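Uncharacterized conserved (Bdellovibrio bacteriovorus, PDB 7O21) probably acts as an LD-carboxypeptidase of the YkuD family that edits peptidoglycan and so generates the curvature of this predatory bacterium's cells. Local coordinates at residues D140-P143 with L144-S148; I104-L108 with Y109-A113; K236-K239 with S240-Y244. All coordinates share one frame; numbering follows the deposited sequence.

Contact 1. Residues D140-P143 with L144-S148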
# COMPACT_ATOMS: atom_id res chain seq x y z
N ASP A 140 17.61 -6.70 -25.51
CA ASP A 140 18.77 -5.98 -26.06
C ASP A 140 18.49 -5.40 -27.45
O ASP A 140 19.06 -4.38 -27.75
CB ASP A 140 19.96 -6.93 -26.13
CG ASP A 140 20.49 -7.42 -24.80
OD1 ASP A 140 20.30 -6.78 -23.82
OD2 ASP A 140 21.11 -8.41 -24.80
N SER A 141 17.67 -6.06 -28.27
CA SER A 141 17.38 -5.61 -29.65
C SER A 141 16.44 -4.42 -29.75
O SER A 141 16.27 -3.90 -30.82
CB SER A 141 16.90 -6.73 -30.50
OG SER A 141 15.70 -7.22 -30.00
N VAL A 142 15.82 -4.00 -28.66
CA VAL A 142 14.85 -2.90 -28.83
C VAL A 142 15.26 -1.65 -28.04
O VAL A 142 15.96 -1.74 -27.10
CB VAL A 142 13.44 -3.37 -28.49
CG1 VAL A 142 13.05 -4.62 -29.24
CG2 VAL A 142 13.32 -3.61 -27.01
N PRO A 143 14.75 -0.49 -28.44
CA PRO A 143 15.06 0.73 -27.74
C PRO A 143 14.45 0.73 -26.34
O PRO A 143 13.46 0.19 -26.13
CB PRO A 143 14.34 1.82 -28.54
CG PRO A 143 13.79 1.16 -29.75
CD PRO A 143 13.82 -0.33 -29.52
N LEU A 144 15.12 1.41 -25.44
CA LEU A 144 14.61 1.58 -24.08
C LEU A 144 13.23 2.22 -24.06
O LEU A 144 12.42 1.92 -23.18
CB LEU A 144 15.61 2.40 -23.26
CG LEU A 144 17.00 1.79 -23.05
CD1 LEU A 144 17.84 2.71 -22.19
CD2 LEU A 144 16.89 0.40 -22.42
N THR A 145 12.93 3.09 -25.03
CA THR A 145 11.66 3.80 -25.08
C THR A 145 10.49 2.91 -25.49
O THR A 145 9.35 3.38 -25.47
CB THR A 145 11.77 5.00 -26.02
OG1 THR A 145 12.44 4.59 -27.22
CG2 THR A 145 12.58 6.11 -25.38
N ARG A 146 10.74 1.65 -25.83
CA ARG A 146 9.61 0.76 -26.04
C ARG A 146 8.87 0.43 -24.74
O ARG A 146 7.77 -0.13 -24.81
CB ARG A 146 10.03 -0.51 -26.77
CG ARG A 146 8.85 -1.25 -27.37
CD ARG A 146 9.29 -2.37 -28.28
NE ARG A 146 9.89 -1.89 -29.53
CZ ARG A 146 10.15 -2.69 -30.56
NH1 ARG A 146 9.87 -3.98 -30.48
NH2 ARG A 146 10.70 -2.20 -31.67
N GLY A 147 9.42 0.77 -23.58
CA GLY A 147 8.72 0.56 -22.33
C GLY A 147 7.40 1.30 -22.27
O GLY A 147 7.12 2.23 -23.03
N SER A 148 6.57 0.87 -21.33
CA SER A 148 5.27 1.51 -21.13
C SER A 148 5.48 2.90 -20.57
O SER A 148 6.47 3.18 -19.88
CB SER A 148 4.42 0.68 -20.17
OG SER A 148 3.36 1.44 -19.60

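Contact 2. Residues I104-L108 with Y109-A113. With EDO (1,2-ethanediol), chain H; SCN (thiocyanate ion), chain E.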
# COMPACT_ATOMS: atom_id res chain seq x y z
N ILE A 104 6.69 -12.23 -15.06
CA ILE A 104 6.57 -11.13 -16.01
C ILE A 104 7.29 -11.45 -17.31
O ILE A 104 8.34 -12.11 -17.30
CB ILE A 104 7.02 -9.79 -15.42
CG1 ILE A 104 8.45 -9.88 -14.89
CG2 ILE A 104 6.08 -9.36 -14.30
CD1 ILE A 104 9.07 -8.51 -14.61
N PRO A 105 6.77 -11.00 -18.45
CA PRO A 105 7.38 -11.35 -19.74
C PRO A 105 8.70 -10.62 -19.97
O PRO A 105 8.79 -9.39 -19.87
CB PRO A 105 6.33 -10.91 -20.77
CG PRO A 105 5.50 -9.87 -20.05
CD PRO A 105 5.48 -10.31 -18.61
N PHE A 106 9.72 -11.39 -20.36
CA PHE A 106 10.99 -10.80 -20.78
C PHE A 106 10.82 -9.85 -21.95
O PHE A 106 11.56 -8.86 -22.06
CB PHE A 106 11.96 -11.92 -21.16
CG PHE A 106 13.37 -11.47 -21.40
CD1 PHE A 106 13.78 -11.07 -22.66
CD2 PHE A 106 14.29 -11.46 -20.36
CE1 PHE A 106 15.09 -10.65 -22.88
CE2 PHE A 106 15.59 -11.05 -20.57
CZ PHE A 106 15.99 -10.64 -21.83
N SER A 107 9.87 -10.13 -22.85
CA SER A 107 9.72 -9.29 -24.04
C SER A 107 9.39 -7.85 -23.67
O SER A 107 9.74 -6.92 -24.41
CB SER A 107 8.64 -9.86 -24.96
OG SER A 107 7.38 -9.92 -24.28
N LEU A 108 8.71 -7.64 -22.54
CA LEU A 108 8.34 -6.31 -22.10
C LEU A 108 9.27 -5.74 -21.03
O LEU A 108 9.44 -4.52 -20.96
CB LEU A 108 6.91 -6.30 -21.54
CG LEU A 108 5.77 -6.74 -22.45
CD1 LEU A 108 4.45 -6.57 -21.72
CD2 LEU A 108 5.78 -5.95 -23.73
N TYR A 109 9.86 -6.60 -20.19
CA TYR A 109 10.52 -6.14 -18.98
C TYR A 109 11.96 -6.62 -18.87
O TYR A 109 12.63 -6.29 -17.88
CB TYR A 109 9.71 -6.58 -17.74
CG TYR A 109 8.31 -6.01 -17.80
CD1 TYR A 109 8.10 -4.65 -17.76
CD2 TYR A 109 7.20 -6.85 -17.91
CE1 TYR A 109 6.84 -4.12 -17.84
CE2 TYR A 109 5.94 -6.34 -17.99
CZ TYR A 109 5.76 -4.98 -17.95
OH TYR A 109 4.51 -4.42 -18.03
N GLY A 110 12.45 -7.36 -19.84
CA GLY A 110 13.76 -7.94 -19.68
C GLY A 110 13.86 -8.80 -18.43
O GLY A 110 12.88 -9.41 -17.97
N ALA A 111 15.06 -8.82 -17.85
CA ALA A 111 15.36 -9.82 -16.84
C ALA A 111 14.76 -9.51 -15.47
O ALA A 111 14.59 -10.44 -14.67
CB ALA A 111 16.87 -9.99 -16.69
N LEU A 112 14.43 -8.26 -15.18
CA LEU A 112 14.00 -7.91 -13.83
C LEU A 112 13.17 -6.64 -13.90
O LEU A 112 13.40 -5.79 -14.75
CB LEU A 112 15.20 -7.63 -12.92
CG LEU A 112 16.01 -8.74 -12.25
CD1 LEU A 112 17.08 -8.11 -11.36
CD2 LEU A 112 15.12 -9.65 -11.44
N ALA A 113 12.25 -6.51 -12.95
CA ALA A 113 11.53 -5.26 -12.76
C ALA A 113 11.44 -4.99 -11.27
O ALA A 113 11.33 -5.92 -10.47
CB ALA A 113 10.10 -5.29 -13.33
C1 EDO H . 8.69 -16.25 -19.41
O1 EDO H . 9.63 -17.12 -18.82
C2 EDO H . 9.44 -15.08 -20.04
O2 EDO H . 8.64 -14.40 -20.98
S SCN E . 3.07 -0.77 -14.82
C SCN E . 3.81 -1.34 -16.21
N SCN E . 4.34 -1.72 -17.15

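Contact 3. Residues K236-K239 with S240-Y244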
# COMPACT_ATOMS: atom_id res chain seq x y z
N LYS A 236 -2.54 19.65 21.60
CA LYS A 236 -2.81 20.49 22.77
C LYS A 236 -3.26 19.65 23.96
O LYS A 236 -2.87 19.92 25.10
CB LYS A 236 -3.86 21.54 22.42
CG LYS A 236 -3.40 22.60 21.44
CD LYS A 236 -4.59 23.45 20.98
CE LYS A 236 -4.14 24.67 20.18
NZ LYS A 236 -5.30 25.33 19.51
N ASN A 237 -4.08 18.62 23.71
CA ASN A 237 -4.52 17.76 24.81
C ASN A 237 -3.35 17.00 25.42
O ASN A 237 -3.27 16.86 26.65
CB ASN A 237 -5.59 16.78 24.32
CG ASN A 237 -6.17 15.95 25.46
OD1 ASN A 237 -6.51 16.49 26.51
ND2 ASN A 237 -6.27 14.64 25.26
N LEU A 238 -2.44 16.48 24.59
CA LEU A 238 -1.27 15.80 25.12
C LEU A 238 -0.43 16.75 25.96
O LEU A 238 0.03 16.39 27.05
CB LEU A 238 -0.42 15.24 23.97
CG LEU A 238 -1.02 14.08 23.19
CD1 LEU A 238 -0.19 13.79 21.95
CD2 LEU A 238 -1.08 12.87 24.10
N LYS A 239 -0.23 17.97 25.46
CA LYS A 239 0.52 18.98 26.22
C LYS A 239 -0.10 19.21 27.59
O LYS A 239 0.63 19.38 28.58
CB LYS A 239 0.58 20.28 25.43
CG LYS A 239 1.23 21.43 26.20
CD LYS A 239 1.24 22.71 25.39
CE LYS A 239 1.99 23.80 26.13
NZ LYS A 239 2.01 25.09 25.39
N SER A 240 -1.43 19.25 27.67
CA SER A 240 -2.06 19.50 28.96
C SER A 240 -1.76 18.40 29.96
O SER A 240 -1.72 18.65 31.17
CB SER A 240 -3.58 19.65 28.78
OG SER A 240 -4.20 18.40 28.58
N LYS A 241 -1.55 17.17 29.48
CA LYS A 241 -1.36 16.02 30.35
C LYS A 241 0.10 15.68 30.63
O LYS A 241 0.41 15.18 31.71
CB LYS A 241 -2.05 14.78 29.76
CG LYS A 241 -3.54 14.97 29.54
CD LYS A 241 -4.25 13.63 29.37
CE LYS A 241 -4.08 13.06 27.97
NZ LYS A 241 -4.22 11.58 27.96
N TYR A 242 0.99 15.94 29.67
CA TYR A 242 2.40 15.54 29.78
C TYR A 242 3.22 16.79 29.50
O TYR A 242 3.40 17.17 28.34
CB TYR A 242 2.71 14.43 28.79
CG TYR A 242 1.84 13.22 29.00
CD1 TYR A 242 1.70 12.66 30.26
CD2 TYR A 242 1.13 12.66 27.94
CE1 TYR A 242 0.89 11.56 30.46
CE2 TYR A 242 0.31 11.56 28.14
CZ TYR A 242 0.20 11.01 29.40
OH TYR A 242 -0.61 9.92 29.61
N GLU A 243 3.73 17.40 30.58
CA GLU A 243 4.34 18.72 30.47
C GLU A 243 5.63 18.69 29.65
O GLU A 243 5.89 19.61 28.86
CB GLU A 243 4.62 19.27 31.87
CG GLU A 243 5.02 20.74 31.88
CD GLU A 243 5.11 21.31 33.29
OE1 GLU A 243 4.24 22.13 33.65
OE2 GLU A 243 6.05 20.95 34.02
N TYR A 244 6.46 17.67 29.83
CA TYR A 244 7.76 17.60 29.18
C TYR A 244 7.85 16.36 28.32
O TYR A 244 7.57 15.25 28.78
CB TYR A 244 8.90 17.62 30.20
CG TYR A 244 8.99 18.90 31.00
CD1 TYR A 244 9.46 20.07 30.42
CD2 TYR A 244 8.58 18.94 32.32
CE1 TYR A 244 9.53 21.25 31.14
CE2 TYR A 244 8.66 20.11 33.05
CZ TYR A 244 9.13 21.26 32.46
OH TYR A 244 9.20 22.43 33.20

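Contact 1. Residues D140-P143 with L144-S148
A chi1 of -162° carries Arg146 CG away from the backbone N, and a bend at chi3 (-71°) sends the guanidinium back over Val142, whose CG1, anti to the carbonyl carbon, reaches up to meet it. The methyl lies over one face of the flat group, toward its rim, with Val142 CG1 3.5 Å from Arg146 NH1; the two side chains cross at about a right angle. Pro143 extends the same patch, its CD approaching Arg146 NH2 obliquely at 4.2 Å. Pro143 CB also packs against Thr145 OG1 at 3.6 Å. The backbone closes the turn: Arg146 N donates to Pro143 O in a nearly straight bond (3.1 Å). Gly147 N then bonds to Leu144 O, so two successive i to i+3 bonds shape the short 3-10 turn 144-146. The Leu144 side chain touches Ile138, Arg155 and Asp72 instead, while Arg155 NH1 holds Val142 O. The turn belongs to the loop between strand 134-136, which ends at the predicted catalytic His136, and strand 152-153, just before which comes the predicted nucleophile Cys151. The side-chain contact is thus van der Waals in kind: Val142 meets the guanidinium through its face, which leaves the in-plane N-H groups pointing elsewhere.

Contact 2. Residues I104-L108 with Y109-A113
The backbone from Ile104 to Ala113 makes a single short helix, 106-109, with Pro105 at its N-cap, and leaves it through Gly110 at positive phi (57°) in a type II' beta turn, Tyr109 to Leu112, that leads into strand 113-116 of the L,D-transpeptidase catalytic domain. Pro105 O takes two bonds, from Leu108 N and from Tyr109 N (3.0 Å), and Phe106 O receives Gly110 N at 2.8 Å. Tyr109 is the central side chain. Leu108 CB sits over one face of its ring, 3.8 Å from the centroid, in a CH-pi contact; Pro105 CD comes to the ring's edge, in plane, 3.9 Å from Tyr109 CD2. Ile104 crosses the tyrosine at about a right angle, and its CD1 touches both Tyr109 CB (3.7 Å) and Ala113 CB (3.6 Å), tying the approach to the helix to the strand beyond the turn. Phe106, with CG anti to the backbone N (chi1 -171°), folds its ring over the glycine, so that Gly110 CA stands 3.8 Å from the ring centroid in a second CH-pi contact. Outside the segment, the Tyr109 ring meets the predicted catalytic His136 edge-to-face and also touches Trp134. The second subunit closes in here, packing His234 on Pro105 and Ser230 on Leu108. The Tyr109 hydroxyl reaches Gly225 O of that subunit, and the nitrogen of a thiocyanate ion lies 2.8 Å from Tyr109 OH.

Contact 3. Residues K236-K239 with S240-Y244
Ser240 OG donates to Asn237 O at 2.6 Å, a short bond from a side chain back onto the preceding turn of the helix. The hydroxyl is placed there by a chi1 of 76°, which sets OG between the backbone N and the carbonyl carbon. Asn237 O also takes a weak bond from Lys241 N at 3.3 Å, which makes it a shared acceptor. Lys241 bends at chi3 and crosses the asparagine obliquely, bringing Lys241 CE to 3.8 Å from Asn237 ND2; this meeting is by a methylene, not by the ammonium. Next along, Leu238 O gathers two amides: Tyr242 N at 2.8 Å and Lys241 N at 3.0 Å. Lys241 CB lies over the centre of the Tyr242 ring, while Leu238 CD2 touches Tyr242 CD2 loosely at 4.4 Å. One residue before Asn237, Lys236 O takes Ser240 N in the regular i to i+4 way. Farther out, Gln208 ties the end down twice, its backbone O receiving Lys239 NZ and its side-chain NE2 reaching Tyr242 O, and Pro102 of the second subunit packs on Leu238. Mixed i to i+3 and i to i+4 bonding onto one carbonyl is common where an alpha-helix ends, and here it finishes helix 228-241 in the NTF2-like domain, just before strand 246-257.

How the contacts relate
Along the chain contact 2 comes first, then contact 1, then contact 3. Contacts 1 and 2 share the L,D-transpeptidase catalytic domain, their centres about 11 Å apart and their nearest atoms about 5 Å apart without touching. Contact 2 leads into strand 113-116, and contact 1 occupies the loop joining 134-136 to 152-153, all strands of one mixed sheet, so both lie near the predicted His136 and Cys151, contact 2 the nearer. Contact 3 belongs to the NTF2-like domain, with its centre about 58 Å from that of contact 1 and about 54 Å from that of contact 2. Yet dimerisation links the two domains: helix 228-241 of one subunit packs beside contact 2 of the other, near its predicted active site.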